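Local structure of putative polyketide cyclase SMa1630 (Sinorhizobium meliloti 1021, 4U13) at residues 9-14 with 94-98; 13-17 with 61-65; 16-22 with 52-56. The protein is of unverified function but probably acts as a SnoaL-like polyketide cyclase, a member of the NTF2 superfamily that forms a disulfide-linked dimer. All blocks are in the same frame, centred on the assembly; numbering follows the deposited sequence.

Interaction 1 (9-14 with 94-98); sequences IVNMYF and YSFTI
An aromatic cluster of Y13, F14, Y94 and F96 lies in the buried interior of the NTF2-like fold, where helix 8-19 packs on the sheet. Segment 9-14 is regular helix (Y13 N to I9 O and F14 N to V10 O, both 3.2 Å) and 94-98 is extended strand. Their axes approach to 10.5 Å, with N-to-C directions 129° apart. CA atoms are nearest for I9 with I98 (8.2 Å) and V10 with F96 (7.5 Å). Alternate strand residues Y94, F96 and I98 point at the helix. F96 (chi1 m) presents its edge to the face of Y13 (chi1 t), centroids 5.5 Å apart and planes at 70°, while V10 CG1 lies 4.2 Å from the F96 ring centroid as a CH-pi contact. F14 CZ sits 3.9 Å from Y94 CD2, over the Y94 face, and I9 CG2 is 3.5 Å from I98 CD1. One water joins Y13 OH (2.8 Å) and Y94 OH (2.9 Å). Direct contact is apolar, with polarity confined to the two bridged hydroxyls.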
loop_
_atom_site.group_PDB
_atom_site.type_symbol
_atom_site.label_atom_id
_atom_site.label_comp_id
_atom_site.label_asym_id
_atom_site.label_seq_id
_atom_site.Cartn_x
_atom_site.Cartn_y
_atom_site.Cartn_z
ATOM N N ILE A 9 6.704 10.617 -7.066
ATOM C CA ILE A 9 7.694 9.631 -7.376
ATOM C C ILE A 9 8.096 8.762 -6.159
ATOM O O ILE A 9 8.361 7.577 -6.305
ATOM C CB ILE A 9 8.919 10.264 -8.052
ATOM C CG1 ILE A 9 9.793 9.183 -8.697
ATOM C CG2 ILE A 9 9.723 11.061 -7.051
ATOM C CD1 ILE A 9 9.109 8.471 -9.848
ATOM N N VAL A 10 8.151 9.356 -4.967
ATOM C CA VAL A 10 8.438 8.632 -3.754
ATOM C C VAL A 10 7.278 7.675 -3.500
ATOM O O VAL A 10 7.440 6.509 -3.109
ATOM C CB VAL A 10 8.594 9.594 -2.590
ATOM C CG1 VAL A 10 8.620 8.839 -1.275
ATOM C CG2 VAL A 10 9.865 10.407 -2.765
ATOM N N ASN A 11 6.088 8.155 -3.718
ATOM C CA ASN A 11 4.924 7.294 -3.568
ATOM C C ASN A 11 4.902 6.065 -4.503
ATOM O O ASN A 11 4.420 4.977 -4.138
ATOM C CB ASN A 11 3.722 8.129 -3.837
ATOM C CG ASN A 11 2.584 7.736 -2.994
ATOM O OD1 ASN A 11 2.378 8.337 -1.937
ATOM N ND2 ASN A 11 1.829 6.718 -3.433
HETATM N N MSE A 12 5.423 6.258 -5.708
HETATM C CA MSE A 12 5.558 5.181 -6.672
HETATM C C MSE A 12 6.553 4.136 -6.197
HETATM O O MSE A 12 6.309 2.949 -6.352
HETATM C CB MSE A 12 5.985 5.818 -7.988
HETATM C CG MSE A 12 5.955 4.842 -9.178
HETATM SE SE MSE A 12 6.623 5.716 -10.874
HETATM C CE MSE A 12 5.328 7.245 -10.886
ATOM N N TYR A 13 7.676 4.575 -5.623
ATOM C CA TYR A 13 8.613 3.682 -4.991
ATOM C C TYR A 13 7.935 2.739 -3.996
ATOM O O TYR A 13 8.022 1.520 -4.136
ATOM C CB TYR A 13 9.762 4.450 -4.324
ATOM C CG TYR A 13 10.692 3.500 -3.647
ATOM C CD1 TYR A 13 11.710 2.884 -4.345
ATOM C CD2 TYR A 13 10.452 3.107 -2.354
ATOM C CE1 TYR A 13 12.508 1.938 -3.744
ATOM C CE2 TYR A 13 11.227 2.147 -1.729
ATOM C CZ TYR A 13 12.254 1.571 -2.433
ATOM O OH TYR A 13 13.048 0.611 -1.807
ATOM N N PHE A 14 7.201 3.276 -3.034
ATOM C CA PHE A 14 6.621 2.445 -1.978
ATOM C C PHE A 14 5.483 1.584 -2.454
ATOM O O PHE A 14 5.295 0.489 -1.935
ATOM C CB PHE A 14 6.139 3.306 -0.816
ATOM C CG PHE A 14 7.272 3.808 0.031
ATOM C CD1 PHE A 14 7.966 2.940 0.817
ATOM C CD2 PHE A 14 7.680 5.119 -0.025
ATOM C CE1 PHE A 14 9.017 3.383 1.593
ATOM C CE2 PHE A 14 8.701 5.573 0.744
ATOM C CZ PHE A 14 9.409 4.680 1.535
ATOM N N TYR A 94 14.337 6.799 5.060
ATOM C CA TYR A 94 14.628 6.752 3.629
ATOM C C TYR A 94 14.834 8.182 3.083
ATOM O O TYR A 94 13.877 8.958 3.022
ATOM C CB TYR A 94 13.445 6.098 2.894
ATOM C CG TYR A 94 13.324 4.570 2.973
ATOM C CD1 TYR A 94 13.260 3.892 4.212
ATOM C CD2 TYR A 94 13.244 3.809 1.805
ATOM C CE1 TYR A 94 13.138 2.502 4.284
ATOM C CE2 TYR A 94 13.111 2.421 1.852
ATOM C CZ TYR A 94 13.052 1.765 3.092
ATOM O OH TYR A 94 12.904 0.395 3.121
ATOM N N SER A 95 16.058 8.517 2.686
ATOM C CA SER A 95 16.339 9.836 2.102
ATOM C C SER A 95 16.442 9.765 0.621
ATOM O O SER A 95 17.370 9.220 0.092
ATOM C CB SER A 95 17.654 10.429 2.636
ATOM O OG SER A 95 17.567 10.571 4.038
ATOM N N PHE A 96 15.497 10.368 -0.047
ATOM C CA PHE A 96 15.419 10.289 -1.493
ATOM C C PHE A 96 15.892 11.602 -2.100
ATOM O O PHE A 96 15.482 12.670 -1.651
ATOM C CB PHE A 96 13.968 10.151 -1.927
ATOM C CG PHE A 96 13.304 8.832 -1.586
ATOM C CD1 PHE A 96 12.704 8.637 -0.319
ATOM C CD2 PHE A 96 13.151 7.830 -2.556
ATOM C CE1 PHE A 96 12.038 7.444 -0.022
ATOM C CE2 PHE A 96 12.461 6.661 -2.278
ATOM C CZ PHE A 96 11.919 6.461 -1.006
ATOM N N THR A 97 16.700 11.526 -3.148
ATOM C CA THR A 97 17.037 12.682 -3.958
ATOM C C THR A 97 16.429 12.498 -5.318
ATOM O O THR A 97 16.635 11.483 -5.981
ATOM C CB THR A 97 18.550 12.865 -4.095
ATOM O OG1 THR A 97 19.127 12.831 -2.779
ATOM C CG2 THR A 97 18.879 14.179 -4.747
ATOM N N ILE A 98 15.735 13.543 -5.724
ATOM C CA ILE A 98 14.894 13.589 -6.894
ATOM C C ILE A 98 15.534 14.542 -7.906
ATOM O O ILE A 98 15.676 15.710 -7.608
ATOM C CB ILE A 98 13.524 14.218 -6.538
ATOM C CG1 ILE A 98 12.909 13.565 -5.296
ATOM C CG2 ILE A 98 12.563 14.123 -7.704
ATOM C CD1 ILE A 98 12.658 12.084 -5.462
HETATM O O HOH W 1 12.106 -0.634 0.539
#

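Interaction 2 (13-17 with 61-65); sequences YFDAD and YVAEP
Residues 13-17 are helical, with D17 N bonded to Y13 O at 2.8 Å, and 62-65 form the start of strand 62-71, preceded by Y61, a loop residue with extended backbone angles. The helix and strand axes pass 9.0 Å apart and run nearly antiparallel, their N-to-C directions differing by 153°; F14 and A63 have the closest CA atoms, at 7.4 Å. This places helix 8-19 over the edge strand of the sheet within its chain, part of the helix-on-curved-sheet packing of the NTF2-like fold.

A63 and P65 point toward the helix, whereas V62 and E64 point away; E64 pairs with K80 and also bonds S3 N of the second subunit. F14, chi1 m, meets P65 through one ring face: P65 CG stands 3.7 Å from the F14 ring centroid, only 12° off the normal, a CH-pi contact. F14 CE1 also lies 4.2 Å from A63 CB. One helical turn on, D17 takes the t rotamer and reaches the loop end of the strand. Its OD1 accepts a weak hydrogen bond from Y61 OH at 2.7 Å, the p rotamer of Y61 carrying the ring across from the strand so that its hydroxyl meets D17. A water donates weakly to D17 OD2 at 3.1 Å and accepts from A63 N at 2.9 Å, so the carboxylate is linked to the strand backbone through solvent. D17 OD1 has a stronger partner in W52 NE1 on helix 44-59. The contact therefore divides into an apolar half around F14 and a polar half around D17, whose buried carboxylate is shared between strand entry and neighbouring helix.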
loop_
_atom_site.group_PDB
_atom_site.type_symbol
_atom_site.label_atom_id
_atom_site.label_comp_id
_atom_site.label_asym_id
_atom_site.label_seq_id
_atom_site.Cartn_x
_atom_site.Cartn_y
_atom_site.Cartn_z
ATOM N N TYR A 13 7.676 4.575 -5.623
ATOM C CA TYR A 13 8.613 3.682 -4.991
ATOM C C TYR A 13 7.935 2.739 -3.996
ATOM O O TYR A 13 8.022 1.520 -4.136
ATOM C CB TYR A 13 9.762 4.450 -4.324
ATOM C CG TYR A 13 10.692 3.500 -3.647
ATOM C CD1 TYR A 13 11.710 2.884 -4.345
ATOM C CD2 TYR A 13 10.452 3.107 -2.354
ATOM C CE1 TYR A 13 12.508 1.938 -3.744
ATOM C CE2 TYR A 13 11.227 2.147 -1.729
ATOM C CZ TYR A 13 12.254 1.571 -2.433
ATOM O OH TYR A 13 13.048 0.611 -1.807
ATOM N N PHE A 14 7.201 3.276 -3.034
ATOM C CA PHE A 14 6.621 2.445 -1.978
ATOM C C PHE A 14 5.483 1.584 -2.454
ATOM O O PHE A 14 5.295 0.489 -1.935
ATOM C CB PHE A 14 6.139 3.306 -0.816
ATOM C CG PHE A 14 7.272 3.808 0.031
ATOM C CD1 PHE A 14 7.966 2.940 0.817
ATOM C CD2 PHE A 14 7.680 5.119 -0.025
ATOM C CE1 PHE A 14 9.017 3.383 1.593
ATOM C CE2 PHE A 14 8.701 5.573 0.744
ATOM C CZ PHE A 14 9.409 4.680 1.535
ATOM N N ASP A 15 4.743 2.036 -3.460
ATOM C CA ASP A 15 3.611 1.229 -4.035
ATOM C C ASP A 15 4.146 -0.002 -4.755
ATOM O O ASP A 15 3.598 -1.146 -4.658
ATOM C CB ASP A 15 2.801 2.031 -5.054
ATOM C CG ASP A 15 1.854 3.084 -4.401
ATOM O OD1 ASP A 15 1.325 2.836 -3.298
ATOM O OD2 ASP A 15 1.606 4.158 -5.009
ATOM N N ALA A 16 5.244 0.243 -5.435
ATOM C CA ALA A 16 5.913 -0.800 -6.192
ATOM C C ALA A 16 6.678 -1.774 -5.316
ATOM O O ALA A 16 6.614 -2.973 -5.539
ATOM C CB ALA A 16 6.869 -0.163 -7.190
ATOM N N ASP A 17 7.404 -1.237 -4.339
ATOM C CA ASP A 17 8.031 -2.036 -3.324
ATOM C C ASP A 17 6.970 -2.938 -2.695
ATOM O O ASP A 17 7.070 -4.132 -2.628
ATOM C CB ASP A 17 8.642 -1.110 -2.272
ATOM C CG ASP A 17 9.482 -1.838 -1.243
ATOM O OD1 ASP A 17 10.000 -2.916 -1.559
ATOM O OD2 ASP A 17 9.680 -1.306 -0.119
ATOM N N TYR A 61 9.884 -8.449 3.477
ATOM C CA TYR A 61 9.560 -7.308 4.341
ATOM C C TYR A 61 8.398 -6.483 3.812
ATOM O O TYR A 61 8.136 -6.473 2.636
ATOM C CB TYR A 61 10.761 -6.362 4.467
ATOM C CG TYR A 61 11.167 -5.737 3.127
ATOM C CD1 TYR A 61 12.071 -6.374 2.286
ATOM C CD2 TYR A 61 10.623 -4.532 2.710
ATOM C CE1 TYR A 61 12.415 -5.834 1.076
ATOM C CE2 TYR A 61 10.995 -3.950 1.498
ATOM C CZ TYR A 61 11.883 -4.613 0.654
ATOM O OH TYR A 61 12.282 -4.060 -0.581
ATOM N N VAL A 62 7.797 -5.727 4.715
ATOM C CA VAL A 62 6.895 -4.654 4.417
ATOM C C VAL A 62 7.542 -3.314 4.944
ATOM O O VAL A 62 7.882 -3.222 6.109
ATOM C CB VAL A 62 5.537 -4.996 5.110
ATOM C CG1 VAL A 62 4.621 -3.784 5.316
ATOM C CG2 VAL A 62 4.784 -6.094 4.349
ATOM N N ALA A 63 7.716 -2.301 4.079
ATOM C CA ALA A 63 8.062 -0.928 4.452
ATOM C C ALA A 63 6.838 -0.044 4.415
ATOM O O ALA A 63 6.237 0.134 3.387
ATOM C CB ALA A 63 9.102 -0.355 3.519
ATOM N N GLU A 64 6.467 0.546 5.544
ATOM C CA GLU A 64 5.248 1.319 5.635
ATOM C C GLU A 64 5.612 2.776 5.984
ATOM O O GLU A 64 6.026 3.024 7.099
ATOM C CB GLU A 64 4.352 0.673 6.695
ATOM C CG GLU A 64 3.238 1.570 7.219
ATOM C CD GLU A 64 2.457 0.953 8.374
ATOM O OE1 GLU A 64 2.994 0.086 9.138
ATOM O OE2 GLU A 64 1.297 1.393 8.548
ATOM N N PRO A 65 5.482 3.731 5.035
ATOM C CA PRO A 65 5.787 5.111 5.397
ATOM C C PRO A 65 4.915 5.621 6.561
ATOM O O PRO A 65 3.715 5.345 6.595
ATOM C CB PRO A 65 5.479 5.889 4.135
ATOM C CG PRO A 65 5.429 4.869 3.044
ATOM C CD PRO A 65 4.975 3.615 3.659
HETATM O O HOH W 2 7.108 -2.369 1.209
#

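Interaction 3 (16-22 with 52-56); sequences ADSCNDT and WVAAK
Hydrogen bonds and a salt bridge join the C-terminal end of helix 8-19 and the following turn to helix 44-59. D17, chi1 t, accepts a hydrogen bond at OD1 from W52 NE1 (3.0 Å, N-H...O angle 155°). K56 (chi1 m) extends its amine to the same place: NZ donates to D17 O at 2.8 Å, and more weakly to D17 OD1 at 3.3 Å, as part of a salt bridge, and to N20 OD1 at 3.2 Å. The lysine thus meets a carbonyl at the helix end and the carboxylate of that same residue.

Backbone bonds shape the turn. N20 leaves the helix with positive phi (52°), and D21 N to A16 O (2.9 Å) with the weak N20 N to D17 O (3.3 Å) complete a Schellman motif. D21 then serves as N-cap of helix 22-26, its OD1 bonding A24 N.

Packing centres on W52, whose indole (chi1 t, chi2 76°) inserts edge-on into this turn: CH2 lies 3.7 Å from N20 C and 3.8 Å from D21 N, and CZ3 is 3.3 Å from T22 OG1. The nearest CA pairs, D17-W52 (8.3 Å), N20-K56 (8.6 Å) and T22-V53 (8.8 Å), set the spacing.

C19 points away from helix 44-59 and forms a disulfide with C19 of the second subunit. Helix 44-59 docks against the junction of helices 8-19 and 22-26, where W52 also touches L25, while Y61, just before strand 62-71, packs on W52 and makes a cation-pi contact with K56.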
loop_
_atom_site.group_PDB
_atom_site.type_symbol
_atom_site.label_atom_id
_atom_site.label_comp_id
_atom_site.label_asym_id
_atom_site.label_seq_id
_atom_site.Cartn_x
_atom_site.Cartn_y
_atom_site.Cartn_z
ATOM N N ALA A 16 5.244 0.243 -5.435
ATOM C CA ALA A 16 5.913 -0.800 -6.192
ATOM C C ALA A 16 6.678 -1.774 -5.316
ATOM O O ALA A 16 6.614 -2.973 -5.539
ATOM C CB ALA A 16 6.869 -0.163 -7.190
ATOM N N ASP A 17 7.404 -1.237 -4.339
ATOM C CA ASP A 17 8.031 -2.036 -3.324
ATOM C C ASP A 17 6.970 -2.938 -2.695
ATOM O O ASP A 17 7.070 -4.132 -2.628
ATOM C CB ASP A 17 8.642 -1.110 -2.272
ATOM C CG ASP A 17 9.482 -1.838 -1.243
ATOM O OD1 ASP A 17 10.000 -2.916 -1.559
ATOM O OD2 ASP A 17 9.680 -1.306 -0.119
ATOM N N SER A 18 5.920 -2.348 -2.255
ATOM C CA SER A 18 4.827 -3.042 -1.587
ATOM C C SER A 18 4.072 -4.108 -2.452
ATOM O O SER A 18 3.552 -5.085 -1.940
ATOM C CB SER A 18 3.943 -1.969 -1.048
ATOM O OG SER A 18 2.722 -2.517 -0.652
ATOM N N CYS A 19 3.908 -3.852 -3.749
ATOM C CA CYS A 19 3.178 -4.772 -4.637
ATOM C C CYS A 19 4.082 -5.715 -5.369
ATOM O O CYS A 19 3.619 -6.468 -6.232
ATOM C CB CYS A 19 2.351 -3.960 -5.637
ATOM S SG CYS A 19 0.966 -3.000 -4.820
ATOM N N ASN A 20 5.361 -5.730 -4.999
ATOM C CA ASN A 20 6.370 -6.516 -5.684
ATOM C C ASN A 20 6.329 -6.239 -7.178
ATOM O O ASN A 20 6.328 -7.139 -7.937
ATOM C CB ASN A 20 6.198 -8.029 -5.448
ATOM C CG ASN A 20 6.378 -8.442 -3.989
ATOM O OD1 ASN A 20 7.199 -7.891 -3.282
ATOM N ND2 ASN A 20 5.597 -9.390 -3.534
ATOM N N ASP A 21 6.296 -4.981 -7.585
ATOM C CA ASP A 21 6.131 -4.664 -9.000
ATOM C C ASP A 21 7.461 -4.230 -9.623
ATOM O O ASP A 21 7.774 -3.062 -9.703
ATOM C CB ASP A 21 5.050 -3.598 -9.148
ATOM C CG ASP A 21 4.750 -3.262 -10.605
ATOM O OD1 ASP A 21 5.524 -3.706 -11.520
ATOM O OD2 ASP A 21 3.747 -2.510 -10.814
ATOM N N THR A 22 8.224 -5.195 -10.072
ATOM C CA THR A 22 9.486 -4.946 -10.785
ATOM C C THR A 22 9.526 -3.900 -11.917
ATOM O O THR A 22 10.448 -3.104 -11.980
ATOM C CB THR A 22 9.986 -6.271 -11.347
ATOM O OG1 THR A 22 10.057 -7.194 -10.257
ATOM C CG2 THR A 22 11.367 -6.137 -11.944
ATOM N N TRP A 52 17.113 -5.111 -4.646
ATOM C CA TRP A 52 15.711 -5.163 -4.254
ATOM C C TRP A 52 15.184 -6.609 -4.231
ATOM O O TRP A 52 14.488 -7.041 -3.286
ATOM C CB TRP A 52 14.904 -4.266 -5.196
ATOM C CG TRP A 52 13.447 -4.209 -4.920
ATOM C CD1 TRP A 52 12.827 -3.536 -3.922
ATOM C CD2 TRP A 52 12.414 -4.794 -5.704
ATOM N NE1 TRP A 52 11.478 -3.697 -4.008
ATOM C CE2 TRP A 52 11.189 -4.464 -5.092
ATOM C CE3 TRP A 52 12.405 -5.593 -6.863
ATOM C CZ2 TRP A 52 9.959 -4.902 -5.594
ATOM C CZ3 TRP A 52 11.190 -6.035 -7.353
ATOM C CH2 TRP A 52 9.972 -5.669 -6.724
ATOM N N VAL A 53 15.547 -7.379 -5.251
ATOM C CA VAL A 53 15.189 -8.788 -5.296
ATOM C C VAL A 53 15.761 -9.621 -4.110
ATOM O O VAL A 53 15.004 -10.340 -3.439
ATOM C CB VAL A 53 15.605 -9.386 -6.652
ATOM C CG1 VAL A 53 15.451 -10.904 -6.666
ATOM C CG2 VAL A 53 14.737 -8.796 -7.790
ATOM N N ALA A 54 17.071 -9.501 -3.836
ATOM C CA ALA A 54 17.687 -10.207 -2.709
ATOM C C ALA A 54 17.047 -9.842 -1.340
ATOM O O ALA A 54 16.854 -10.713 -0.496
ATOM C CB ALA A 54 19.194 -9.964 -2.658
ATOM N N ALA A 55 16.718 -8.574 -1.138
ATOM C CA ALA A 55 16.161 -8.163 0.103
ATOM C C ALA A 55 14.773 -8.745 0.295
ATOM O O ALA A 55 14.385 -9.091 1.409
ATOM C CB ALA A 55 16.134 -6.639 0.189
ATOM N N LYS A 56 14.015 -8.857 -0.775
ATOM C CA LYS A 56 12.692 -9.467 -0.712
ATOM C C LYS A 56 12.784 -10.931 -0.371
ATOM O O LYS A 56 12.019 -11.409 0.465
ATOM C CB LYS A 56 12.011 -9.332 -2.061
ATOM C CG LYS A 56 11.620 -7.911 -2.397
ATOM C CD LYS A 56 10.194 -7.671 -2.006
ATOM C CE LYS A 56 9.755 -6.241 -2.307
ATOM N NZ LYS A 56 8.705 -5.938 -1.305
#

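Overall arrangement
Helix 8-19 is common to all three contacts, which follow one another along it. Interactions 1 and 2, centred 10 Å apart, share Y13 and F14 and reach the same sheet; they touch where Y94 OH lies 3.9 Å from A63 CB. Interactions 2 and 3 are closer, at 8 Å between centres, and share A16 and D17; here Y61 OH approaches W52 CD1 to 3.4 Å, and strand 62-71 follows helix 44-59 in the chain. Interactions 1 and 3, 14 Å apart, adjoin only in sequence. The character shifts from aromatic interior to a polar helix end. NTF2-like proteins commonly hold their pocket inside this cone, but no ligand marks one here.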